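Local coordinates for protein beta-galactosidase (PDB 4MAD) that probably hydrolyses terminal non-reducing beta-D-galactose residues from beta-D-galactosides, as a member of glycoside hydrolase family 35, at residues 110-115 against 313-318; 233-236 against 242-245. All coordinates share one frame; numbering follows the deposited sequence.

Contact 1: residues 110-115 against 313-318; sequences CAEWEF and YDYDGL
The Y313 ring meets OE1 of E112 at its edge, near the ring plane, while one of its faces is overlain by CD1 of Y315, 3.7 Å above the plane and offset toward the rim. OE1 also lies at the edge of the Y315 ring, as does a water. Carboxylate and Y313 ring are nearly coplanar, 29° apart, although the two side chains cross at about a right angle. Y313 OH donates to the anti lone pair of E112 OE1 over 2.6 Å, and its oxygen also lies 2.8 Å from A111 O. A bend at chi2 (80°) turns the E112 carboxylate so that OE1 meets Y313 OH, while CB lies 3.7 Å from Y313 CE1. The water donates to the same OE1 (2.7 Å) and accepts from Y315 OH, so two donors grip one carboxylate oxygen. With a phenylalanine in place of Y313, OE1 would lose its direct tyrosine donor, and the carboxylate would probably be freer to turn. R42 makes a cation-pi contact with Y313 and a hydrogen bond to A111 O, while the hydroxyls of Y285 and Y313 are hydrogen-bonded. E112 directly lines a pocket holding 2-(2-methoxyethoxy)ethanol, probably from the crystallisation liquor; Y315 lies about 7 Å, side chain to side chain, from the predicted nucleophile E247, consistent with part of the active-site rim of a family 35 TIM barrel.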
loop_
_atom_site.group_PDB
_atom_site.type_symbol
_atom_site.label_atom_id
_atom_site.label_comp_id
_atom_site.label_asym_id
_atom_site.label_seq_id
_atom_site.Cartn_x
_atom_site.Cartn_y
_atom_site.Cartn_z
ATOM N N CYS A 110 -3.453 3.419 -7.600
ATOM C CA CYS A 110 -2.493 2.395 -7.971
ATOM C C CYS A 110 -1.514 2.442 -6.808
ATOM O O CYS A 110 -1.877 2.214 -5.717
ATOM C CB CYS A 110 -1.835 2.696 -9.287
ATOM S SG CYS A 110 -0.888 1.317 -9.886
ATOM N N ALA A 111 -0.252 2.743 -7.100
ATOM C CA ALA A 111 0.745 3.053 -6.071
ATOM C C ALA A 111 1.351 1.873 -5.296
ATOM O O ALA A 111 2.222 2.076 -4.449
ATOM C CB ALA A 111 0.185 4.088 -5.096
ATOM N N GLU A 112 0.904 0.654 -5.573
ATOM C CA GLU A 112 1.412 -0.505 -4.878
ATOM C C GLU A 112 0.746 -0.606 -3.506
ATOM O O GLU A 112 1.371 -0.971 -2.581
ATOM C CB GLU A 112 2.923 -0.432 -4.730
ATOM C CG GLU A 112 3.691 -0.723 -5.963
ATOM C CD GLU A 112 3.763 0.436 -6.892
ATOM O OE1 GLU A 112 4.315 1.432 -6.544
ATOM O OE2 GLU A 112 3.342 0.344 -7.997
ATOM N N TRP A 113 -0.509 -0.215 -3.443
ATOM C CA TRP A 113 -1.310 -0.101 -2.234
ATOM C C TRP A 113 -2.586 -0.923 -2.380
ATOM O O TRP A 113 -3.112 -0.996 -3.430
ATOM C CB TRP A 113 -1.698 1.371 -2.031
ATOM C CG TRP A 113 -2.408 1.738 -0.811
ATOM C CD1 TRP A 113 -3.725 2.043 -0.700
ATOM C CD2 TRP A 113 -1.860 1.938 0.479
ATOM N NE1 TRP A 113 -4.039 2.360 0.551
ATOM C CE2 TRP A 113 -2.920 2.281 1.321
ATOM C CE3 TRP A 113 -0.600 1.791 1.032
ATOM C CZ2 TRP A 113 -2.735 2.534 2.658
ATOM C CZ3 TRP A 113 -0.449 2.017 2.357
ATOM C CH2 TRP A 113 -1.491 2.408 3.148
ATOM N N GLU A 114 -3.116 -1.427 -1.282
ATOM C CA GLU A 114 -4.185 -2.399 -1.355
ATOM C C GLU A 114 -5.290 -1.897 -2.289
ATOM O O GLU A 114 -5.786 -0.848 -2.115
ATOM C CB GLU A 114 -4.781 -2.590 0.046
ATOM C CG GLU A 114 -4.897 -3.993 0.540
ATOM C CD GLU A 114 -6.167 -4.692 0.132
ATOM O OE1 GLU A 114 -6.162 -5.912 0.107
ATOM O OE2 GLU A 114 -7.111 -3.993 -0.147
ATOM N N PHE A 115 -5.589 -2.699 -3.294
ATOM C CA PHE A 115 -6.747 -2.508 -4.180
ATOM C C PHE A 115 -6.626 -1.178 -4.924
ATOM O O PHE A 115 -7.558 -0.603 -5.359
ATOM C CB PHE A 115 -8.068 -2.624 -3.404
ATOM C CG PHE A 115 -9.329 -2.939 -4.261
ATOM C CD1 PHE A 115 -9.258 -3.205 -5.577
ATOM C CD2 PHE A 115 -10.586 -3.030 -3.670
ATOM C CE1 PHE A 115 -10.417 -3.513 -6.298
ATOM C CE2 PHE A 115 -11.717 -3.296 -4.398
ATOM C CZ PHE A 115 -11.639 -3.530 -5.674
ATOM N N TYR A 313 8.282 0.001 1.982
ATOM C CA TYR A 313 8.204 0.817 0.780
ATOM C C TYR A 313 9.385 1.760 0.647
ATOM O O TYR A 313 9.236 2.811 0.168
ATOM C CB TYR A 313 6.900 1.548 0.671
ATOM C CG TYR A 313 6.406 1.854 -0.714
ATOM C CD1 TYR A 313 6.220 0.876 -1.669
ATOM C CD2 TYR A 313 6.061 3.120 -1.049
ATOM C CE1 TYR A 313 5.760 1.186 -2.904
ATOM C CE2 TYR A 313 5.595 3.413 -2.272
ATOM C CZ TYR A 313 5.432 2.457 -3.215
ATOM O OH TYR A 313 4.904 2.816 -4.411
ATOM N N ASP A 314 10.549 1.293 1.036
ATOM C CA ASP A 314 11.741 2.095 1.064
ATOM C C ASP A 314 11.946 2.611 -0.325
ATOM O O ASP A 314 12.142 3.726 -0.466
ATOM C CB ASP A 314 12.915 1.201 1.460
ATOM C CG ASP A 314 14.292 1.896 1.418
ATOM O OD1 ASP A 314 14.813 2.164 2.478
ATOM O OD2 ASP A 314 14.834 2.054 0.343
ATOM N N TYR A 315 11.877 1.765 -1.336
ATOM C CA TYR A 315 11.805 2.120 -2.760
ATOM C C TYR A 315 13.176 2.546 -3.302
ATOM O O TYR A 315 13.276 3.069 -4.346
ATOM C CB TYR A 315 10.810 3.267 -2.989
ATOM C CG TYR A 315 10.114 3.219 -4.315
ATOM C CD1 TYR A 315 8.887 2.657 -4.450
ATOM C CD2 TYR A 315 10.691 3.727 -5.423
ATOM C CE1 TYR A 315 8.257 2.600 -5.642
ATOM C CE2 TYR A 315 10.081 3.686 -6.610
ATOM C CZ TYR A 315 8.870 3.128 -6.720
ATOM O OH TYR A 315 8.291 3.106 -7.929
ATOM N N ASP A 316 14.217 2.352 -2.526
ATOM C CA ASP A 316 15.479 2.943 -2.868
ATOM C C ASP A 316 15.273 4.450 -3.014
ATOM O O ASP A 316 15.821 5.076 -3.837
ATOM C CB ASP A 316 16.079 2.376 -4.126
ATOM C CG ASP A 316 17.564 2.609 -4.194
ATOM O OD1 ASP A 316 18.161 2.767 -3.164
ATOM O OD2 ASP A 316 18.087 2.574 -5.287
ATOM N N GLY A 317 14.438 4.977 -2.159
ATOM C CA GLY A 317 14.074 6.367 -2.189
ATOM C C GLY A 317 15.221 7.271 -1.753
ATOM O O GLY A 317 16.207 6.811 -1.307
ATOM N N LEU A 318 15.024 8.567 -1.930
ATOM C CA LEU A 318 15.983 9.563 -1.536
ATOM C C LEU A 318 16.177 9.537 -0.024
ATOM O O LEU A 318 17.251 9.746 0.414
ATOM C CB LEU A 318 15.587 10.932 -2.009
ATOM C CG LEU A 318 15.437 11.077 -3.502
ATOM C CD1 LEU A 318 15.021 12.442 -3.865
ATOM C CD2 LEU A 318 16.591 10.647 -4.259
HETATM O O HOH W 1 5.912 2.406 -8.495
#

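Contact 2: residues 233-236 against 242-245; sequences QLKQ and PLMC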
loop_
_atom_site.group_PDB
_atom_site.type_symbol
_atom_site.label_atom_id
_atom_site.label_comp_id
_atom_site.label_asym_id
_atom_site.label_seq_id
_atom_site.Cartn_x
_atom_site.Cartn_y
_atom_site.Cartn_z
ATOM N N GLN A 233 7.393 11.452 -27.503
ATOM C CA GLN A 233 6.097 10.828 -27.650
ATOM C C GLN A 233 5.003 11.718 -27.166
ATOM O O GLN A 233 4.054 11.886 -27.830
ATOM C CB GLN A 233 6.017 9.532 -26.882
ATOM C CG GLN A 233 6.246 8.386 -27.704
ATOM C CD GLN A 233 5.159 8.175 -28.726
ATOM O OE1 GLN A 233 4.328 9.002 -28.961
ATOM N NE2 GLN A 233 5.179 7.098 -29.300
ATOM N N LEU A 234 5.219 12.328 -26.019
ATOM C CA LEU A 234 4.279 13.262 -25.464
ATOM C C LEU A 234 4.055 14.428 -26.410
ATOM O O LEU A 234 2.952 14.772 -26.665
ATOM C CB LEU A 234 4.754 13.792 -24.129
ATOM C CG LEU A 234 4.003 14.931 -23.465
ATOM C CD1 LEU A 234 2.610 14.559 -23.307
ATOM C CD2 LEU A 234 4.566 15.360 -22.208
ATOM N N LYS A 235 5.113 14.944 -27.002
ATOM C CA LYS A 235 4.984 16.052 -27.925
ATOM C C LYS A 235 4.172 15.784 -29.206
ATOM O O LYS A 235 3.670 16.693 -29.809
ATOM C CB LYS A 235 6.339 16.680 -28.215
ATOM C CG LYS A 235 6.823 17.478 -27.054
ATOM C CD LYS A 235 7.927 18.362 -27.408
ATOM C CE LYS A 235 9.168 17.727 -27.074
ATOM N NZ LYS A 235 10.330 18.388 -27.627
ATOM N N GLN A 236 4.036 14.533 -29.580
ATOM C CA GLN A 236 3.123 14.166 -30.630
ATOM C C GLN A 236 1.686 14.436 -30.327
ATOM O O GLN A 236 0.927 14.653 -31.210
ATOM C CB GLN A 236 3.302 12.755 -31.068
ATOM C CG GLN A 236 4.654 12.514 -31.427
ATOM C CD GLN A 236 4.734 11.742 -32.621
ATOM O OE1 GLN A 236 4.512 10.564 -32.601
ATOM N NE2 GLN A 236 5.019 12.394 -33.715
ATOM N N PRO A 242 4.320 22.679 -21.396
ATOM C CA PRO A 242 5.559 22.391 -20.695
ATOM C C PRO A 242 5.681 20.916 -20.486
ATOM O O PRO A 242 4.688 20.267 -20.424
ATOM C CB PRO A 242 5.378 23.070 -19.350
ATOM C CG PRO A 242 4.125 23.658 -19.351
ATOM C CD PRO A 242 3.543 23.679 -20.673
ATOM N N LEU A 243 6.888 20.423 -20.370
ATOM C CA LEU A 243 7.118 18.998 -20.216
ATOM C C LEU A 243 7.269 18.610 -18.756
ATOM O O LEU A 243 8.080 19.152 -18.110
ATOM C CB LEU A 243 8.385 18.620 -20.936
ATOM C CG LEU A 243 8.551 18.964 -22.405
ATOM C CD1 LEU A 243 9.951 18.651 -22.910
ATOM C CD2 LEU A 243 7.522 18.211 -23.194
ATOM N N MET A 244 6.474 17.680 -18.254
ATOM C CA MET A 244 6.646 17.207 -16.897
ATOM C C MET A 244 6.640 15.677 -16.758
ATOM O O MET A 244 5.796 15.045 -17.245
ATOM C CB MET A 244 5.606 17.775 -15.961
ATOM C CG MET A 244 5.922 17.458 -14.551
ATOM S SD MET A 244 5.026 18.507 -13.469
ATOM C CE MET A 244 5.722 18.120 -11.955
ATOM N N CYS A 245 7.594 15.138 -16.034
ATOM C CA CYS A 245 7.585 13.747 -15.660
ATOM C C CYS A 245 6.916 13.649 -14.314
ATOM O O CYS A 245 7.478 13.975 -13.352
ATOM C CB CYS A 245 8.999 13.244 -15.533
ATOM S SG CYS A 245 9.102 11.548 -14.987
#
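A turn of helix at 233-236 faces the chain where it enters a barrel strand at 242-245, the closest CA atoms being those of L234 and L243, 8.3 Å apart. Residues 233-236 keep helical backbone angles; from L243 onward the chain is extended, and M244 and C245 belong to the strand. The spacing is bridged by side chains alone. L234 points toward the strand and brings CD2 to 4.2 Å from CD2 of L243. These elements belong to a beta-alpha-beta unit of the TIM barrel, in which helix 227-237 links strand 218-223 to the parallel strand 244-249. L234 also rests on E219 and V221 of the first of these strands, and the backbones of L243 and C245 hydrogen-bond to S281 in the next strand round the barrel. On the outer side of the leucine pair, K235 adds its aliphatic part: CG lies 4.0 Å from the same CD2 of L243, with the two side chains crossing at about a right angle. With the L243 CG anti to the carbonyl carbon (chi1 -55°), the isobutyl end turns to the helix, and chi2 of 173° leaves CD2 as the methyl that meets both partners. K235 itself is an exposed residue at the margin of the apolar patch.

The two contacts lie in the same TIM-barrel part of the chain, their centres 25 Å apart and their nearest atoms about 11 Å apart, without touching. In sequence the order is 110-115, 233-236, 242-245 and 313-318, so that both segments of contact 2 fall between those of contact 1. Contact 1 joins the loop following strand 100-104 to a loop before helix 327-339, its centre about 6 Å from that of the folded chain, whereas contact 2, about 29 Å out, joins helix 227-237 to strand 244-249. That strand connects them: its first residues belong to contact 2, and further along it bears E247, the predicted nucleophile, close to contact 1.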